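Local coordinates for protein intracellular serine protease (PDB 4ZOQ) that is a subtilisin-family serine protease of lanthipeptide processing, cleaving peptide bonds in a sequence-specific manner, probably through a charge relay system, at residues 64-74 and 99-110; 245-256 and 267-277. All blocks are in the same frame, centred on the assembly; numbering follows the deposited sequence.

Contact 1. Residues 64-74 and 99-110; sequences SVNTNGGWNYI and PDVTITPYQVLD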
# COMPACT_ATOMS: atom_id res chain seq x y z
N SER B 64 12.24 6.55 -11.95
CA SER B 64 10.85 6.86 -11.54
C SER B 64 10.76 7.45 -10.15
O SER B 64 9.70 7.93 -9.74
CB SER B 64 9.98 5.60 -11.58
OG SER B 64 10.02 4.98 -12.85
N VAL B 65 11.84 7.33 -9.39
CA VAL B 65 11.81 7.84 -8.03
C VAL B 65 11.69 9.35 -8.09
O VAL B 65 12.37 10.03 -8.88
CB VAL B 65 13.04 7.42 -7.21
CG1 VAL B 65 13.06 8.14 -5.88
CG2 VAL B 65 13.03 5.92 -6.98
N ASN B 66 10.74 9.86 -7.31
CA ASN B 66 10.56 11.28 -7.08
C ASN B 66 11.92 11.91 -6.83
O ASN B 66 12.62 11.52 -5.90
CB ASN B 66 9.61 11.50 -5.89
CG ASN B 66 9.15 12.93 -5.77
OD1 ASN B 66 9.92 13.86 -5.99
ND2 ASN B 66 7.88 13.12 -5.44
N THR B 67 12.28 12.89 -7.64
CA THR B 67 13.61 13.50 -7.56
C THR B 67 13.84 14.15 -6.21
O THR B 67 14.98 14.21 -5.72
CB THR B 67 13.82 14.54 -8.69
OG1 THR B 67 12.68 15.41 -8.76
CG2 THR B 67 13.96 13.85 -10.04
N ASN B 68 12.76 14.56 -5.56
CA ASN B 68 12.85 15.16 -4.24
C ASN B 68 12.98 14.09 -3.16
O ASN B 68 13.08 14.40 -1.97
CB ASN B 68 11.60 16.00 -3.97
CG ASN B 68 11.47 17.17 -4.93
OD1 ASN B 68 12.46 17.62 -5.51
ND2 ASN B 68 10.24 17.67 -5.10
N GLY B 69 13.02 12.84 -3.61
CA GLY B 69 13.02 11.71 -2.70
C GLY B 69 11.73 11.78 -1.90
O GLY B 69 10.70 12.26 -2.39
N GLY B 70 11.79 11.36 -0.65
CA GLY B 70 10.60 11.39 0.17
C GLY B 70 10.89 11.50 1.65
O GLY B 70 12.06 11.54 2.06
N TRP B 71 9.83 11.50 2.46
CA TRP B 71 10.00 11.74 3.87
C TRP B 71 10.03 10.46 4.72
O TRP B 71 9.24 9.53 4.50
CB TRP B 71 8.90 12.66 4.35
CG TRP B 71 9.17 13.26 5.68
CD1 TRP B 71 8.49 13.05 6.84
CD2 TRP B 71 10.25 14.15 6.00
NE1 TRP B 71 9.06 13.79 7.86
CE2 TRP B 71 10.15 14.46 7.36
CE3 TRP B 71 11.29 14.72 5.25
CZ2 TRP B 71 11.04 15.32 8.00
CZ3 TRP B 71 12.18 15.57 5.89
CH2 TRP B 71 12.05 15.87 7.25
N ASN B 72 10.99 10.39 5.63
CA ASN B 72 11.04 9.37 6.66
C ASN B 72 10.39 9.91 7.95
O ASN B 72 10.94 10.79 8.61
CB ASN B 72 12.49 8.94 6.89
CG ASN B 72 12.65 7.91 7.98
OD1 ASN B 72 11.76 7.68 8.80
ND2 ASN B 72 13.82 7.27 7.99
N TYR B 73 9.22 9.39 8.31
CA TYR B 73 8.50 9.91 9.47
C TYR B 73 9.04 9.34 10.78
O TYR B 73 8.70 9.82 11.86
CB TYR B 73 7.00 9.63 9.35
CG TYR B 73 6.37 10.41 8.22
CD1 TYR B 73 5.76 11.64 8.45
CD2 TYR B 73 6.43 9.94 6.92
CE1 TYR B 73 5.20 12.36 7.42
CE2 TYR B 73 5.88 10.66 5.88
CZ TYR B 73 5.27 11.87 6.13
OH TYR B 73 4.71 12.57 5.08
N ILE B 74 9.86 8.30 10.68
CA ILE B 74 10.40 7.66 11.87
C ILE B 74 11.57 8.48 12.41
O ILE B 74 11.72 8.64 13.62
CB ILE B 74 10.81 6.19 11.58
CG1 ILE B 74 9.54 5.34 11.46
CG2 ILE B 74 11.64 5.61 12.71
CD1 ILE B 74 9.78 3.94 10.96
N PRO B 99 6.08 1.49 -15.70
CA PRO B 99 7.48 1.84 -15.47
C PRO B 99 7.78 3.33 -15.47
O PRO B 99 8.80 3.71 -14.91
CB PRO B 99 8.22 1.11 -16.61
CG PRO B 99 7.18 0.64 -17.57
CD PRO B 99 5.89 0.55 -16.81
N ASP B 100 6.90 4.16 -16.00
CA ASP B 100 7.21 5.58 -16.08
C ASP B 100 6.46 6.47 -15.07
O ASP B 100 6.76 7.66 -15.00
CB ASP B 100 6.93 6.08 -17.50
CG ASP B 100 7.96 5.60 -18.49
OD1 ASP B 100 9.10 5.39 -18.06
OD2 ASP B 100 7.61 5.39 -19.69
N VAL B 101 5.51 5.92 -14.30
CA VAL B 101 4.86 6.76 -13.28
C VAL B 101 5.84 7.08 -12.18
O VAL B 101 6.78 6.32 -11.93
CB VAL B 101 3.61 6.12 -12.67
CG1 VAL B 101 2.50 6.07 -13.71
CG2 VAL B 101 3.93 4.75 -12.10
N THR B 102 5.63 8.21 -11.50
CA THR B 102 6.59 8.59 -10.47
C THR B 102 6.24 7.87 -9.18
O THR B 102 5.07 7.64 -8.88
CB THR B 102 6.62 10.13 -10.27
OG1 THR B 102 7.17 10.76 -11.43
CG2 THR B 102 7.45 10.51 -9.06
N ILE B 103 7.26 7.44 -8.43
CA ILE B 103 6.99 6.76 -7.17
C ILE B 103 7.60 7.57 -6.03
O ILE B 103 8.79 7.83 -6.04
CB ILE B 103 7.57 5.32 -7.15
CG1 ILE B 103 6.88 4.42 -8.18
CG2 ILE B 103 7.43 4.70 -5.77
CD1 ILE B 103 7.64 3.10 -8.45
N THR B 104 6.81 7.92 -5.03
CA THR B 104 7.34 8.68 -3.90
C THR B 104 7.26 7.89 -2.60
O THR B 104 6.17 7.55 -2.15
CB THR B 104 6.56 9.99 -3.67
OG1 THR B 104 6.37 10.69 -4.90
CG2 THR B 104 7.28 10.86 -2.65
N PRO B 105 8.42 7.66 -1.96
CA PRO B 105 8.45 6.88 -0.72
C PRO B 105 8.05 7.72 0.49
O PRO B 105 8.61 8.81 0.68
CB PRO B 105 9.93 6.45 -0.61
CG PRO B 105 10.69 7.57 -1.30
CD PRO B 105 9.76 8.13 -2.38
N TYR B 106 7.05 7.26 1.25
CA TYR B 106 6.72 7.79 2.55
C TYR B 106 7.03 6.74 3.58
O TYR B 106 6.20 5.85 3.84
CB TYR B 106 5.24 8.19 2.65
CG TYR B 106 4.87 9.40 1.81
CD1 TYR B 106 4.80 9.31 0.42
CD2 TYR B 106 4.58 10.61 2.40
CE1 TYR B 106 4.45 10.39 -0.36
CE2 TYR B 106 4.22 11.72 1.63
CZ TYR B 106 4.17 11.60 0.25
OH TYR B 106 3.82 12.68 -0.51
N GLN B 107 8.22 6.84 4.17
CA GLN B 107 8.76 5.81 5.07
C GLN B 107 8.15 5.88 6.46
O GLN B 107 8.44 6.77 7.25
CB GLN B 107 10.29 5.92 5.16
CG GLN B 107 10.89 4.87 6.09
CD GLN B 107 12.39 4.73 5.92
OE1 GLN B 107 13.01 5.49 5.18
NE2 GLN B 107 12.97 3.73 6.54
N VAL B 108 7.28 4.92 6.76
CA VAL B 108 6.62 4.86 8.06
C VAL B 108 6.90 3.55 8.77
O VAL B 108 6.41 3.31 9.87
CB VAL B 108 5.12 5.06 7.92
CG1 VAL B 108 4.82 6.37 7.22
CG2 VAL B 108 4.51 3.91 7.13
N LEU B 109 7.69 2.70 8.14
CA LEU B 109 8.06 1.40 8.70
C LEU B 109 9.57 1.24 8.72
O LEU B 109 10.30 1.82 7.89
CB LEU B 109 7.46 0.24 7.90
CG LEU B 109 5.96 0.18 7.62
CD1 LEU B 109 5.67 -0.97 6.66
CD2 LEU B 109 5.19 0.01 8.91
N ASP B 110 10.04 0.52 9.72
CA ASP B 110 11.39 -0.04 9.72
C ASP B 110 11.31 -1.38 10.43
O ASP B 110 10.23 -1.94 10.55
CB ASP B 110 12.42 0.91 10.33
CG ASP B 110 12.08 1.34 11.75
OD1 ASP B 110 11.17 0.76 12.40
OD2 ASP B 110 12.77 2.27 12.22
O HOH W 1 11.02 5.83 -15.67

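Contact 2. Residues 245-256 and 267-277; sequences LVLTTYPKGKDN and KGYSLSYGTSL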
# COMPACT_ATOMS: atom_id res chain seq x y z
N LEU B 245 6.17 -18.59 -6.94
CA LEU B 245 6.64 -17.35 -6.32
C LEU B 245 6.77 -16.22 -7.35
O LEU B 245 6.76 -16.48 -8.56
CB LEU B 245 7.99 -17.60 -5.63
CG LEU B 245 7.99 -18.48 -4.37
CD1 LEU B 245 9.41 -18.97 -3.97
CD2 LEU B 245 7.37 -17.67 -3.20
N VAL B 246 6.93 -14.98 -6.88
CA VAL B 246 7.02 -13.86 -7.81
C VAL B 246 8.34 -13.12 -7.61
O VAL B 246 8.84 -13.01 -6.48
CB VAL B 246 5.81 -12.88 -7.66
CG1 VAL B 246 4.52 -13.61 -8.02
CG2 VAL B 246 5.71 -12.24 -6.26
N LEU B 247 8.92 -12.62 -8.70
CA LEU B 247 10.15 -11.85 -8.57
C LEU B 247 9.84 -10.45 -8.03
O LEU B 247 8.83 -9.84 -8.37
CB LEU B 247 10.89 -11.77 -9.91
CG LEU B 247 12.40 -11.47 -9.78
CD1 LEU B 247 13.08 -12.63 -9.09
CD2 LEU B 247 13.06 -11.21 -11.12
N THR B 248 10.75 -9.94 -7.21
CA THR B 248 10.69 -8.59 -6.67
C THR B 248 12.01 -7.86 -6.88
O THR B 248 13.11 -8.46 -6.89
CB THR B 248 10.40 -8.61 -5.15
OG1 THR B 248 11.45 -9.32 -4.46
CG2 THR B 248 9.09 -9.28 -4.86
N THR B 249 11.94 -6.54 -6.98
CA THR B 249 13.14 -5.74 -6.87
C THR B 249 13.48 -5.69 -5.40
O THR B 249 12.62 -5.47 -4.54
CB THR B 249 12.98 -4.34 -7.46
OG1 THR B 249 11.75 -3.79 -6.99
CG2 THR B 249 12.92 -4.39 -8.97
N TYR B 250 14.76 -5.90 -5.11
CA TYR B 250 15.25 -6.00 -3.75
C TYR B 250 16.46 -5.06 -3.67
O TYR B 250 17.14 -4.87 -4.69
CB TYR B 250 15.59 -7.45 -3.43
CG TYR B 250 15.64 -7.78 -1.95
CD1 TYR B 250 14.48 -7.72 -1.16
CD2 TYR B 250 16.82 -8.22 -1.36
CE1 TYR B 250 14.52 -8.03 0.19
CE2 TYR B 250 16.87 -8.54 -0.01
CZ TYR B 250 15.71 -8.45 0.75
OH TYR B 250 15.77 -8.77 2.07
N PRO B 251 16.67 -4.39 -2.51
CA PRO B 251 17.75 -3.40 -2.41
C PRO B 251 19.08 -3.97 -2.93
O PRO B 251 19.54 -5.01 -2.47
CB PRO B 251 17.81 -3.09 -0.92
CG PRO B 251 16.42 -3.36 -0.42
CD PRO B 251 15.96 -4.55 -1.22
N LYS B 252 19.66 -3.31 -3.91
CA LYS B 252 20.76 -3.90 -4.65
C LYS B 252 21.98 -4.16 -3.76
O LYS B 252 22.74 -5.09 -3.99
CB LYS B 252 21.13 -3.01 -5.83
CG LYS B 252 22.35 -2.17 -5.57
CD LYS B 252 22.50 -1.01 -6.54
CE LYS B 252 21.61 0.15 -6.16
NZ LYS B 252 21.73 1.19 -7.22
N GLY B 253 22.15 -3.36 -2.72
CA GLY B 253 23.30 -3.54 -1.86
C GLY B 253 23.01 -4.45 -0.69
O GLY B 253 23.79 -4.51 0.25
N LYS B 254 21.90 -5.18 -0.76
CA LYS B 254 21.50 -6.06 0.33
C LYS B 254 21.60 -7.49 -0.17
O LYS B 254 21.32 -7.74 -1.33
CB LYS B 254 20.08 -5.69 0.80
CG LYS B 254 19.67 -6.29 2.14
CD LYS B 254 18.20 -6.07 2.46
CE LYS B 254 17.80 -6.84 3.73
NZ LYS B 254 17.97 -6.04 4.96
N ASP B 255 22.06 -8.42 0.66
CA ASP B 255 22.14 -9.83 0.24
C ASP B 255 20.73 -10.41 0.10
O ASP B 255 19.89 -10.19 0.96
CB ASP B 255 22.92 -10.69 1.24
CG ASP B 255 24.42 -10.42 1.24
OD1 ASP B 255 25.01 -9.99 0.20
OD2 ASP B 255 25.02 -10.68 2.30
N ASN B 256 20.46 -11.11 -1.00
CA ASN B 256 19.16 -11.77 -1.10
C ASN B 256 19.28 -13.17 -0.50
O ASN B 256 20.31 -13.50 0.07
CB ASN B 256 18.66 -11.80 -2.55
CG ASN B 256 19.61 -12.49 -3.49
OD1 ASN B 256 20.48 -13.28 -3.08
ND2 ASN B 256 19.49 -12.16 -4.78
N LYS B 267 21.86 -10.03 -6.99
CA LYS B 267 21.34 -9.04 -6.07
C LYS B 267 20.58 -7.95 -6.79
O LYS B 267 20.85 -7.66 -7.94
CB LYS B 267 22.43 -8.44 -5.20
CG LYS B 267 22.92 -9.40 -4.11
CD LYS B 267 24.10 -8.78 -3.35
CE LYS B 267 25.45 -9.30 -3.82
NZ LYS B 267 26.54 -8.55 -3.13
N GLY B 268 19.58 -7.39 -6.11
CA GLY B 268 18.70 -6.44 -6.74
C GLY B 268 17.35 -7.07 -7.03
O GLY B 268 16.42 -6.37 -7.44
N TYR B 269 17.27 -8.39 -6.90
CA TYR B 269 16.02 -9.13 -7.08
C TYR B 269 15.89 -10.21 -6.03
O TYR B 269 16.90 -10.70 -5.51
CB TYR B 269 15.92 -9.75 -8.48
CG TYR B 269 16.14 -8.73 -9.57
CD1 TYR B 269 15.14 -7.82 -9.92
CD2 TYR B 269 17.36 -8.65 -10.24
CE1 TYR B 269 15.35 -6.86 -10.90
CE2 TYR B 269 17.57 -7.71 -11.23
CZ TYR B 269 16.56 -6.81 -11.56
OH TYR B 269 16.77 -5.88 -12.55
N SER B 270 14.64 -10.56 -5.70
CA SER B 270 14.37 -11.65 -4.76
C SER B 270 13.01 -12.30 -5.04
O SER B 270 12.03 -11.64 -5.44
CB SER B 270 14.43 -11.17 -3.31
OG SER B 270 14.28 -12.26 -2.39
N LEU B 271 12.95 -13.59 -4.80
CA LEU B 271 11.75 -14.35 -4.96
C LEU B 271 10.94 -14.22 -3.68
O LEU B 271 11.45 -14.40 -2.58
CB LEU B 271 12.12 -15.80 -5.25
CG LEU B 271 11.45 -16.50 -6.42
CD1 LEU B 271 11.49 -15.62 -7.67
CD2 LEU B 271 12.23 -17.77 -6.64
N SER B 272 9.66 -13.91 -3.82
CA SER B 272 8.84 -13.63 -2.66
C SER B 272 7.36 -13.87 -2.96
O SER B 272 7.01 -14.42 -4.01
CB SER B 272 9.07 -12.17 -2.23
OG SER B 272 8.51 -11.87 -0.95
N TYR B 273 6.49 -13.45 -2.04
CA TYR B 273 5.04 -13.59 -2.17
C TYR B 273 4.33 -12.66 -1.18
O TYR B 273 4.93 -12.22 -0.21
CB TYR B 273 4.63 -15.06 -1.97
CG TYR B 273 4.69 -15.54 -0.53
CD1 TYR B 273 3.68 -15.24 0.37
CD2 TYR B 273 5.77 -16.30 -0.08
CE1 TYR B 273 3.73 -15.67 1.71
CE2 TYR B 273 5.84 -16.75 1.25
CZ TYR B 273 4.81 -16.43 2.14
OH TYR B 273 4.87 -16.88 3.44
N GLY B 274 3.03 -12.44 -1.38
CA GLY B 274 2.23 -11.74 -0.40
C GLY B 274 1.24 -10.71 -0.96
O GLY B 274 1.38 -10.23 -2.12
N THR B 275 0.22 -10.42 -0.15
CA THR B 275 -0.75 -9.37 -0.48
C THR B 275 -0.03 -8.02 -0.59
O THR B 275 -0.47 -7.11 -1.29
CB THR B 275 -1.93 -9.25 0.54
OG1 THR B 275 -1.41 -9.07 1.86
CG2 THR B 275 -2.84 -10.47 0.52
N SER B 276 1.10 -7.88 0.09
CA SER B 276 1.84 -6.62 -0.02
C SER B 276 2.41 -6.44 -1.43
O SER B 276 2.82 -5.37 -1.82
CB SER B 276 2.97 -6.57 1.00
OG SER B 276 4.00 -7.49 0.67
N LEU B 277 2.41 -7.53 -2.18
CA LEU B 277 2.88 -7.53 -3.54
C LEU B 277 1.70 -7.51 -4.51
O LEU B 277 1.87 -7.25 -5.69
CB LEU B 277 3.75 -8.76 -3.79
CG LEU B 277 4.95 -8.86 -2.84
CD1 LEU B 277 5.75 -10.11 -3.15
CD2 LEU B 277 5.83 -7.59 -2.88
O HOH W 2 19.53 -8.07 -3.40

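Contact 1. Residues 64-74 and 99-110
Two residues grip Thr104 OG1: Asn66 ND2 donates across the segments at 2.9 Å, and His131 NE2 is hydrogen-bonded to it from outside them. The Asn66 bond is nearly straight (172°) and lies in the amide plane, a position reached because CG stands anti to the backbone N (chi1 -168°). Asn66 OD1, the other end of the amide, accepts from Asn68 N in an Asx turn, so both ends of the asparagine are used as the chain enters its type I turn. Nearby, Ile103 N donates to Ser64 O at 2.8 Å and Ile103 O accepts from Asn66 N, fastening the loop to the strand.

This strand, 102-110, belongs to the mixed seven-stranded sheet of the subtilisin-like alpha/beta fold; it packs beside strand 46-51, while 64-74 runs along it. Gly70 brings CA to 3.3 Å from Pro105 O in a CA-H...O contact; a CB here would point at the strand and run into that oxygen, which is why a glycine fits. Farther on, Gln107 N donates to Trp71 O and its O accepts from Tyr73 N.

The amides of Asn72 and Gln107 stack with planes 17° apart, Asn72 ND2 lying 3.6 Å from Gln107 CD. Asn72 OD1 accepts from Ile74 N in a second Asx turn and is bonded also to Asp75 N. Tyr73 and Tyr106 lie side by side, Tyr73 OH meeting the ring edge of Tyr106 at CD2, 3.3 Å away; their hydroxyls reach Asp125 and Asp129 respectively, so each tyrosine combines apolar packing with a polar end. Trp71 CD1 sits over one face of the Tyr73 ring. Beyond Val108, the slim end of Ile74 passes obliquely across the Asp110 carboxylate, with CD1 3.6 Å from Asp110 CG.

Contact 2. Residues 245-256 and 267-277
Ser270 O takes two bonds from a single residue: Thr248 N at 2.8 Å and Thr248 OG1 at 2.6 Å, arriving from opposite faces of the carbonyl plane. The hydroxyl gets there because OG1 sits between the backbone N and the carbonyl carbon (chi1 60°), which turns the threonine's methyl, CG2, toward Leu277 CD1. Thr248 with Ser270 and Val246 with Ser272 are hydrogen-bonded pairs of an antiparallel two-stranded ribbon; Leu247 with Leu271 and Thr249 with Tyr269 are its non-hydrogen-bonded pairs.

On the face bearing these last four residues, Leu247 CD1 meets Leu271 CD1 at 3.7 Å, the two chains crossing at about a right angle, while Leu245 CB presses on Leu271 CG. On the other face, small Ser270 lets its CB rest over the Tyr250 ring as a CH-pi contact.

Where the connecting loop joins the strands, Gly268 O accepts from Tyr250 N at 2.9 Å. With phi at 106°, a CB on Gly268 would jam against the preceding carbonyl O, so glycine suits the place. Its N is served by a water that donates onward to Lys254 O. Asn256 ND2 donates to Tyr269 O at 3.1 Å and also binds Ile265; the salt bridge from Asp255 OD1 to Lys267 NZ is long.

Farther out, Asp260 of helix 258-262 holds Ser270 OG and Leu271 N, and Asp60 binds Tyr269 OH. Strand 269-272 passes through Tyr273 and Gly274 into helix 275-297, whose first turn carries Ser276, the predicted charge-relay serine, touching His86 of helix 86-97. That helix also meets Val246 through Met93, and Trp24 and Phe25 of helix 24-30 close on Val246 as well.

Overall arrangement
Contact 1 closes before contact 2 opens along the chain; their centres lie about 18 Å apart and their nearest atoms about 8 Å, with no direct touch. Contact 1 sets the loop 64-74 against strand 102-110 of the main seven-stranded sheet, whereas contact 2 is a separate antiparallel ribbon ahead of helix 275-297. Helix 86-97, which lies between the two segments of contact 1 in sequence, links the two contacts: its Ile94 and Asn95 pack on contact 1, and Gln89 and Met93 on contact 2. The predicted charge relay is assembled across this region of the subtilase fold, with Asp51 and His86 close to Leu109 of contact 1 and Ser276 supplied by contact 2.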